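Local coordinates for 3-oxoacyl-(acyl-carrier protein) synthase II (Thermus thermophilus, PDB 1J3N) that probably catalyses the condensation step that elongates fatty acyl chains carried on acyl-carrier protein, working as a homodimeric beta-ketoacyl-ACP synthase, at residues Tyr74-Ala79 / Glu231-Val235; Gly99-Gly103 / Ala140-Ala145. The contacts are given in a common frame with arbitrary orientation. Residues are numbered along the deposited sequence.

Contact 1 (Tyr74-Ala79 / Glu231-Val235); sequences YALIAA and EGAGV
A helix can settle closely on a beta-sheet where alanines face the strand, as Tyr74-Ala79 over Glu231-Val235 illustrates. The helical segment, part of helix 70-86 (Ala78 N to Tyr74 O and Ala79 N to Ala75 O, both 2.9 Å), crosses strand segment 232-235 at -41°, in broadly the same N-to-C sense, with axes 7.2 Å apart at closest approach. The CA of Tyr74 lies 5.7 Å from the CA of Ala233, and the CA of Ala79 5.4 Å from the CA of Val235. Tyr74, Val235 and Ala78 bury the most surface. Val235, with chi1 t, sends CG2 to 3.5 Å from Ala78 CB and CG1 to 3.8 Å from Ala79 CA. Ala78 CB also rests 3.9 Å from Ala233 CB, a pair small enough for the close approach. Strand 232-240 lies between strands 4-13 and 182-189 in the sheet of the N-terminal half of the thiolase fold, and its alternation turns Ala233 and Val235 toward the helix. Tyr74, chi1 m, leaves its CB 3.8 Å from Ala233 CB and extends its ring past Gly232, whose N is 3.8 Å from CD2; Gly232 has phi/psi 141/-165, where a CB would jam against Glu231 O. At the ring's far end OH donates a weak hydrogen bond to Glu231 OE1, 2.8 Å away; Glu231, chi1 p, salt-bridges Arg38 through OE2, while Tyr74 OH is also hydrogen-bonded to Arg70.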
# COMPACT_ATOMS: atom_id res chain seq x y z
N TYR A 74 -8.79 12.13 -9.67
CA TYR A 74 -7.57 12.31 -10.44
C TYR A 74 -7.09 10.98 -11.02
O TYR A 74 -6.68 10.91 -12.18
CB TYR A 74 -6.47 12.92 -9.58
CG TYR A 74 -6.71 14.35 -9.16
CD1 TYR A 74 -7.79 15.08 -9.66
CD2 TYR A 74 -5.85 14.99 -8.26
CE1 TYR A 74 -8.00 16.41 -9.29
CE2 TYR A 74 -6.05 16.31 -7.89
CZ TYR A 74 -7.13 17.01 -8.41
OH TYR A 74 -7.33 18.33 -8.05
N ALA A 75 -7.14 9.92 -10.23
CA ALA A 75 -6.69 8.62 -10.72
C ALA A 75 -7.51 8.12 -11.91
O ALA A 75 -6.95 7.57 -12.87
CB ALA A 75 -6.75 7.60 -9.60
N LEU A 76 -8.83 8.30 -11.86
CA LEU A 76 -9.70 7.86 -12.95
C LEU A 76 -9.42 8.67 -14.21
O LEU A 76 -9.40 8.13 -15.32
CB LEU A 76 -11.17 7.99 -12.54
CG LEU A 76 -11.64 6.95 -11.51
CD1 LEU A 76 -13.03 7.27 -10.99
CD2 LEU A 76 -11.62 5.58 -12.16
N ILE A 77 -9.17 9.97 -14.04
CA ILE A 77 -8.87 10.84 -15.17
C ILE A 77 -7.53 10.45 -15.80
O ILE A 77 -7.43 10.35 -17.03
CB ILE A 77 -8.82 12.32 -14.73
CG1 ILE A 77 -10.23 12.78 -14.31
CG2 ILE A 77 -8.27 13.19 -15.86
CD1 ILE A 77 -10.25 14.16 -13.66
N ALA A 78 -6.52 10.21 -14.97
CA ALA A 78 -5.21 9.83 -15.48
C ALA A 78 -5.26 8.47 -16.17
O ALA A 78 -4.63 8.26 -17.20
CB ALA A 78 -4.18 9.80 -14.35
N ALA A 79 -6.02 7.54 -15.60
CA ALA A 79 -6.16 6.21 -16.19
C ALA A 79 -6.83 6.30 -17.56
O ALA A 79 -6.42 5.62 -18.49
CB ALA A 79 -6.97 5.29 -15.26
N GLU A 231 -0.36 18.66 -6.65
CA GLU A 231 -1.42 17.67 -6.67
C GLU A 231 -1.46 17.12 -8.09
O GLU A 231 -0.86 17.70 -9.00
CB GLU A 231 -2.77 18.30 -6.33
CG GLU A 231 -3.39 19.11 -7.45
CD GLU A 231 -4.68 19.79 -7.05
OE1 GLU A 231 -5.40 19.24 -6.19
OE2 GLU A 231 -4.98 20.87 -7.60
N GLY A 232 -2.15 16.01 -8.26
CA GLY A 232 -2.25 15.42 -9.57
C GLY A 232 -2.17 13.91 -9.53
O GLY A 232 -2.30 13.29 -8.47
N ALA A 233 -1.94 13.32 -10.69
CA ALA A 233 -1.85 11.87 -10.78
C ALA A 233 -1.08 11.45 -12.02
O ALA A 233 -1.05 12.15 -13.03
CB ALA A 233 -3.24 11.26 -10.81
N GLY A 234 -0.46 10.28 -11.92
CA GLY A 234 0.28 9.75 -13.04
C GLY A 234 -0.07 8.29 -13.13
O GLY A 234 0.14 7.54 -12.17
N VAL A 235 -0.63 7.88 -14.27
CA VAL A 235 -0.99 6.49 -14.50
C VAL A 235 -0.35 6.07 -15.82
O VAL A 235 -0.57 6.70 -16.87
CB VAL A 235 -2.53 6.30 -14.58
CG1 VAL A 235 -2.85 4.85 -14.92
CG2 VAL A 235 -3.15 6.65 -13.24

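Contact 2 (Gly99-Gly103 / Ala140-Ala145)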
# COMPACT_ATOMS: atom_id res chain seq x y z
N GLY A 99 -4.33 -5.71 -14.81
CA GLY A 99 -4.27 -5.39 -13.40
C GLY A 99 -4.30 -3.90 -13.17
O GLY A 99 -4.14 -3.10 -14.11
N THR A 100 -4.49 -3.51 -11.92
CA THR A 100 -4.54 -2.11 -11.53
C THR A 100 -3.72 -1.92 -10.26
O THR A 100 -3.78 -2.74 -9.34
CB THR A 100 -6.01 -1.66 -11.28
OG1 THR A 100 -6.62 -2.55 -10.35
CG2 THR A 100 -6.81 -1.68 -12.56
N LEU A 101 -2.92 -0.86 -10.22
CA LEU A 101 -2.08 -0.59 -9.07
C LEU A 101 -1.73 0.90 -9.00
O LEU A 101 -0.64 1.32 -9.39
CB LEU A 101 -0.79 -1.42 -9.14
CG LEU A 101 -0.32 -2.05 -7.81
CD1 LEU A 101 1.01 -2.78 -8.04
CD2 LEU A 101 -0.15 -0.99 -6.74
N VAL A 102 -2.68 1.69 -8.51
CA VAL A 102 -2.47 3.13 -8.38
C VAL A 102 -2.41 3.42 -6.89
O VAL A 102 -3.39 3.21 -6.17
CB VAL A 102 -3.61 3.92 -9.03
CG1 VAL A 102 -3.34 5.41 -8.92
CG2 VAL A 102 -3.73 3.52 -10.50
N GLY A 103 -1.25 3.87 -6.43
CA GLY A 103 -1.10 4.16 -5.02
C GLY A 103 -1.38 5.62 -4.69
O GLY A 103 -1.64 6.43 -5.58
N ALA A 140 -8.63 4.00 -5.40
CA ALA A 140 -8.22 4.50 -6.71
C ALA A 140 -8.09 3.27 -7.62
O ALA A 140 -8.61 3.24 -8.73
CB ALA A 140 -6.89 5.23 -6.60
N SER A 141 -7.39 2.25 -7.14
CA SER A 141 -7.23 1.02 -7.90
C SER A 141 -8.60 0.37 -8.13
O SER A 141 -8.96 0.03 -9.25
CB SER A 141 -6.32 0.04 -7.16
OG SER A 141 -4.97 0.44 -7.25
N ALA A 142 -9.37 0.24 -7.05
CA ALA A 142 -10.69 -0.37 -7.10
C ALA A 142 -11.62 0.31 -8.10
O ALA A 142 -12.31 -0.36 -8.87
CB ALA A 142 -11.33 -0.35 -5.72
N HIS A 143 -11.66 1.64 -8.08
CA HIS A 143 -12.54 2.34 -9.00
C HIS A 143 -12.13 2.18 -10.45
O HIS A 143 -12.98 2.14 -11.33
CB HIS A 143 -12.63 3.82 -8.63
CG HIS A 143 -13.73 4.12 -7.66
ND1 HIS A 143 -15.06 3.99 -7.99
CD2 HIS A 143 -13.70 4.45 -6.35
CE1 HIS A 143 -15.80 4.24 -6.93
NE2 HIS A 143 -15.00 4.52 -5.92
N ILE A 144 -10.83 2.08 -10.70
CA ILE A 144 -10.35 1.90 -12.06
C ILE A 144 -10.73 0.50 -12.54
O ILE A 144 -11.18 0.33 -13.68
CB ILE A 144 -8.82 2.11 -12.15
CG1 ILE A 144 -8.49 3.60 -11.98
CG2 ILE A 144 -8.31 1.60 -13.49
CD1 ILE A 144 -7.03 3.89 -11.61
N ALA A 145 -10.55 -0.49 -11.68
CA ALA A 145 -10.89 -1.87 -12.01
C ALA A 145 -12.38 -2.02 -12.27
O ALA A 145 -12.80 -2.74 -13.19
CB ALA A 145 -10.48 -2.80 -10.87
O HOH W 1 -5.53 2.65 -4.80
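This is a buried helix-on-strand contact in the N-terminal half of the thiolase fold, where segment Ala140-Ala145 of helix 139-148 runs roughly antiparallel (146°) to segment Gly99-Gly103 of strand 98-103, which pairs in parallel with strand 182-189. The segment axes come within 7.2 Å. Thr100 and Val102 both turn toward the helix, and Leu101 between them points away to pack on helix 163-176. Along this face Val102 CG2 reaches Ile144 CD1 at 3.5 Å and Val102 CG1 lies 4.2 Å from Ala140 CB, while the Thr100 methyl CG2 is 3.7 Å from Ile144 CG2. Thr100 OG1 finds its hydrogen-bonding partner outside the pair, in Ser154. The helix's other side, Ala142 and His143 with neighbouring Ala145, packs on the second subunit. A polar link complements the packing. Ser141 OG accepts a hydrogen bond from Val102 N (2.9 Å, N-H...O angle 164°) and is also hydrogen-bonded to Ser155 O. Beside it, a water donates to Val102 O at 2.6 Å and accepts from Ser141 N at 3.0 Å.

In the fold
Both contacts are buried and lay a helix on the same mixed sheet, with centres about 11 Å apart, and contact 2 is nested in the chain loop that contact 1 closes. Contact 1 lies deeper: its centre is about 10 Å from the chain's centre, against about 15 Å for that of contact 2. It meets no other subunit, whereas the helix of contact 2 also faces the dimer partner. Leu76 CD2 lies 3.7 Å from Ile144 CG1, and Ala75 CB 3.8 Å from Ala140 CB, so the two helices pack side by side on the sheet. Their chemistry differs too. In contact 1 the polar link joins two side chains at one end, whereas in contact 2 a side chain and a water meet strand backbone.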